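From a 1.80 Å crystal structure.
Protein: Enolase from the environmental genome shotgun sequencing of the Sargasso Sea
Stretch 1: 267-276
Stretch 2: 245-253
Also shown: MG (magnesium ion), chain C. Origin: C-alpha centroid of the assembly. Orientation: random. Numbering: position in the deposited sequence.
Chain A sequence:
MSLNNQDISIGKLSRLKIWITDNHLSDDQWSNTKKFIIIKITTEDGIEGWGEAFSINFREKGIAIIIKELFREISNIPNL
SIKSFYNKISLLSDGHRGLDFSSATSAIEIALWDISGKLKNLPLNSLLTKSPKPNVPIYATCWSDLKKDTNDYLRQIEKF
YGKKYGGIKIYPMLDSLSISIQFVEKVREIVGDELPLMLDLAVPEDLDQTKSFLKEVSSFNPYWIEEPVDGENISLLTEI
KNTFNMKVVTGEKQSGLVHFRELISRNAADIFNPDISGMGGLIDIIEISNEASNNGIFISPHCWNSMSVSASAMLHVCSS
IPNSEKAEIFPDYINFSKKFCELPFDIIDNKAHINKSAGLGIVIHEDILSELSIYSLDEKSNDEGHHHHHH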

# COMPACT_ATOMS: atom_id res chain seq x y z
N ASN A 267 8.45 -20.73 -3.94
CA ASN A 267 9.21 -20.86 -5.20
C ASN A 267 8.45 -20.22 -6.35
O ASN A 267 8.23 -20.84 -7.40
CB ASN A 267 9.52 -22.35 -5.52
CG ASN A 267 10.39 -23.00 -4.45
OD1 ASN A 267 10.13 -24.13 -4.00
ND2 ASN A 267 11.40 -22.27 -3.99
N ALA A 268 8.03 -18.97 -6.15
CA ALA A 268 7.07 -18.38 -7.08
C ALA A 268 7.70 -17.56 -8.21
O ALA A 268 7.00 -17.13 -9.14
CB ALA A 268 6.03 -17.53 -6.31
N ALA A 269 9.01 -17.38 -8.17
CA ALA A 269 9.69 -16.55 -9.16
C ALA A 269 11.17 -16.85 -9.21
O ALA A 269 11.73 -17.42 -8.29
CB ALA A 269 9.45 -15.05 -8.89
N ASP A 270 11.79 -16.44 -10.30
CA ASP A 270 13.21 -16.65 -10.53
C ASP A 270 14.02 -15.38 -10.20
O ASP A 270 15.20 -15.45 -9.84
CB ASP A 270 13.40 -17.04 -12.00
CG ASP A 270 12.66 -18.34 -12.33
OD1 ASP A 270 13.11 -19.36 -11.79
OD2 ASP A 270 11.64 -18.37 -13.07
N ILE A 271 13.36 -14.22 -10.36
CA ILE A 271 14.02 -12.91 -10.19
C ILE A 271 12.99 -11.99 -9.54
O ILE A 271 11.83 -12.01 -9.91
CB ILE A 271 14.42 -12.30 -11.58
CG1 ILE A 271 15.40 -13.22 -12.34
CG2 ILE A 271 15.00 -10.86 -11.42
CD1 ILE A 271 15.55 -12.88 -13.85
N PHE A 272 13.40 -11.17 -8.59
CA PHE A 272 12.50 -10.16 -8.05
C PHE A 272 12.90 -8.78 -8.59
O PHE A 272 14.09 -8.50 -8.70
CB PHE A 272 12.62 -10.09 -6.53
CG PHE A 272 12.23 -11.36 -5.80
CD1 PHE A 272 11.30 -12.26 -6.33
CD2 PHE A 272 12.80 -11.64 -4.56
CE1 PHE A 272 10.93 -13.42 -5.60
CE2 PHE A 272 12.42 -12.80 -3.83
CZ PHE A 272 11.50 -13.66 -4.36
N ASN A 273 11.93 -7.92 -8.89
CA ASN A 273 12.25 -6.58 -9.37
C ASN A 273 11.51 -5.49 -8.55
O ASN A 273 10.85 -4.65 -9.12
CB ASN A 273 12.00 -6.46 -10.89
CG ASN A 273 10.50 -6.49 -11.24
OD1 ASN A 273 9.69 -7.07 -10.53
ND2 ASN A 273 10.13 -5.80 -12.33
N PRO A 274 11.68 -5.48 -7.22
CA PRO A 274 11.09 -4.37 -6.45
C PRO A 274 11.73 -3.06 -6.99
O PRO A 274 12.89 -3.07 -7.47
CB PRO A 274 11.57 -4.61 -5.02
CG PRO A 274 12.85 -5.39 -5.16
CD PRO A 274 12.55 -6.32 -6.38
N ASP A 275 11.01 -1.95 -6.88
CA ASP A 275 11.60 -0.68 -7.36
C ASP A 275 12.57 -0.17 -6.30
O ASP A 275 12.33 -0.29 -5.09
CB ASP A 275 10.51 0.36 -7.64
CG ASP A 275 11.06 1.62 -8.33
OD1 ASP A 275 11.01 1.70 -9.58
OD2 ASP A 275 11.58 2.51 -7.63
N ILE A 276 13.70 0.32 -6.76
CA ILE A 276 14.74 0.83 -5.87
C ILE A 276 14.23 1.90 -4.89
O ILE A 276 14.75 2.05 -3.74
CB ILE A 276 15.94 1.37 -6.72
CG1 ILE A 276 17.13 1.75 -5.81
CG2 ILE A 276 15.49 2.57 -7.63
CD1 ILE A 276 17.80 0.58 -5.05
MG MG C . 7.54 -4.21 -15.42
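Stretch 2, residues 245-253: NMKVVTGEK

Stretch 2 lies alongside stretch 1 as a short parallel β-strand pairing, extended at one end by an aspartate and at the other by an asparagine, whose side chains hydrogen-bond to the neighbouring backbone. The two segments run the same general way, their end-to-end directions 42° apart, and the register advances in step: Ile271 pairs with Val249 (CA to CA 4.8 Å) and Phe272 with Thr250 (CA to CA 5.2 Å).

The backbone ladder has the staggered pattern of parallel strands. Val248 O accepts from Asp270 N at 2.9 Å and from Ile271 N at 3.1 Å; Thr250 N then donates to Ile271 O at 3.3 Å, and Asn273 N to Thr250 O at 3.0 Å. Between these rungs, CA-H...O contacts bring Val249 CA to 3.3 Å from Ile271 O and Phe272 CA to 3.2 Å from Thr250 O. Residues 248 to 250 are extended, with phi from -102° to -151° and psi from 133° to 161°.

Side chains alternate across the sheet. On one face Val249 meets Ile271, with CG2 of Val249 3.8 Å from CB of Ile271; β-branched residues suit such extended backbone and pack well in this buried setting. The other face carries Thr250 and Phe272, and Thr250 CG2 lies 3.8 Å from Ala269 CB.

At the start of the pairing, Asp270 points its CA-to-CB bond toward stretch 2, and its carboxylate takes the amide of Val248 (N to OD2 2.7 Å). A water donates to both Met246 O (2.6 Å) and Asp270 OD2 (2.8 Å), tying in Met246, two residues before Val248. Lys247 is exposed, and the end of its long side chain leads away, as suits a charged group at the margin.

Beyond the strand, Gly251 adopts phi 135° and psi -26°. A CB there would jam against the carbonyl O of Thr250 and approach Asn273 N to 3.1 Å, so glycine fits this turn. Next to it, Glu252 sits beside Asn273, an amide able to accept and donate at once: OD1 receives Glu252 N at 2.9 Å, while ND2 donates to Glu252 OE1 at 3.2 Å. That same OE1 binds the magnesium ion at 1.9 Å, a natural role for a carboxylate, so Asn273 helps to hold a metal ligand. Farther on, Pro274 turns its CA-to-CB bond away, and a water bridges Glu252 O (3.0 Å) to Asp275 N (2.8 Å), while Lys253 makes no contact with stretch 1.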

# COMPACT_ATOMS: atom_id res chain seq x y z
N ASN A 245 9.39 -22.93 -19.32
CA ASN A 245 10.82 -23.02 -19.02
C ASN A 245 11.48 -21.66 -19.30
O ASN A 245 12.48 -21.57 -20.04
CB ASN A 245 11.46 -24.11 -19.88
CG ASN A 245 12.89 -24.42 -19.47
OD1 ASN A 245 13.29 -24.22 -18.31
ND2 ASN A 245 13.69 -24.88 -20.44
N MET A 246 10.89 -20.62 -18.75
CA MET A 246 11.38 -19.26 -18.92
C MET A 246 11.45 -18.58 -17.53
O MET A 246 10.62 -18.83 -16.67
CB MET A 246 10.45 -18.49 -19.88
CG MET A 246 10.55 -18.90 -21.41
SD MET A 246 9.29 -18.16 -22.48
CE MET A 246 7.82 -18.63 -21.68
N LYS A 247 12.44 -17.74 -17.32
CA LYS A 247 12.57 -17.07 -16.02
C LYS A 247 11.41 -16.12 -15.74
O LYS A 247 11.08 -15.28 -16.60
CB LYS A 247 13.87 -16.32 -15.93
CG LYS A 247 15.08 -17.25 -15.94
CD LYS A 247 16.37 -16.46 -15.97
CE LYS A 247 17.56 -17.40 -16.22
NZ LYS A 247 17.57 -18.56 -15.29
N VAL A 248 10.81 -16.22 -14.55
CA VAL A 248 9.68 -15.38 -14.17
C VAL A 248 10.16 -14.25 -13.21
O VAL A 248 10.90 -14.49 -12.26
CB VAL A 248 8.51 -16.23 -13.55
CG1 VAL A 248 7.37 -15.37 -12.96
CG2 VAL A 248 7.92 -17.23 -14.59
N VAL A 249 9.73 -13.02 -13.50
CA VAL A 249 10.12 -11.84 -12.74
C VAL A 249 8.87 -11.21 -12.11
O VAL A 249 7.88 -11.03 -12.79
CB VAL A 249 10.79 -10.78 -13.64
CG1 VAL A 249 11.29 -9.59 -12.75
CG2 VAL A 249 12.03 -11.38 -14.36
N THR A 250 8.92 -10.85 -10.83
CA THR A 250 7.77 -10.18 -10.20
C THR A 250 8.32 -9.30 -9.09
O THR A 250 9.44 -9.54 -8.66
CB THR A 250 6.72 -11.18 -9.60
OG1 THR A 250 5.54 -10.47 -9.15
CG2 THR A 250 7.30 -11.97 -8.46
N GLY A 251 7.55 -8.31 -8.64
CA GLY A 251 7.94 -7.60 -7.42
C GLY A 251 7.81 -6.10 -7.55
O GLY A 251 7.61 -5.43 -6.55
N GLU A 252 7.89 -5.58 -8.77
CA GLU A 252 7.85 -4.12 -8.99
C GLU A 252 6.66 -3.39 -8.36
O GLU A 252 6.78 -2.23 -7.97
CB GLU A 252 7.94 -3.81 -10.47
CG GLU A 252 6.76 -4.19 -11.30
CD GLU A 252 6.85 -3.60 -12.70
OE1 GLU A 252 7.65 -4.13 -13.47
OE2 GLU A 252 6.20 -2.58 -13.00
N LYS A 253 5.50 -4.04 -8.26
CA LYS A 253 4.32 -3.34 -7.72
C LYS A 253 4.06 -3.70 -6.24
O LYS A 253 3.01 -3.34 -5.71
CB LYS A 253 3.09 -3.64 -8.61
CG LYS A 253 3.32 -3.07 -10.03
CD LYS A 253 2.09 -2.76 -10.84
CE LYS A 253 2.56 -2.43 -12.27
NZ LYS A 253 1.51 -1.86 -13.15
O HOH W 1 10.59 -20.43 -14.61
O HOH W 2 8.52 -1.97 -5.53
O HOH W 3 6.27 -2.67 -15.64
O HOH W 4 5.79 -5.29 -15.26
O HOH W 5 8.93 -2.72 -16.05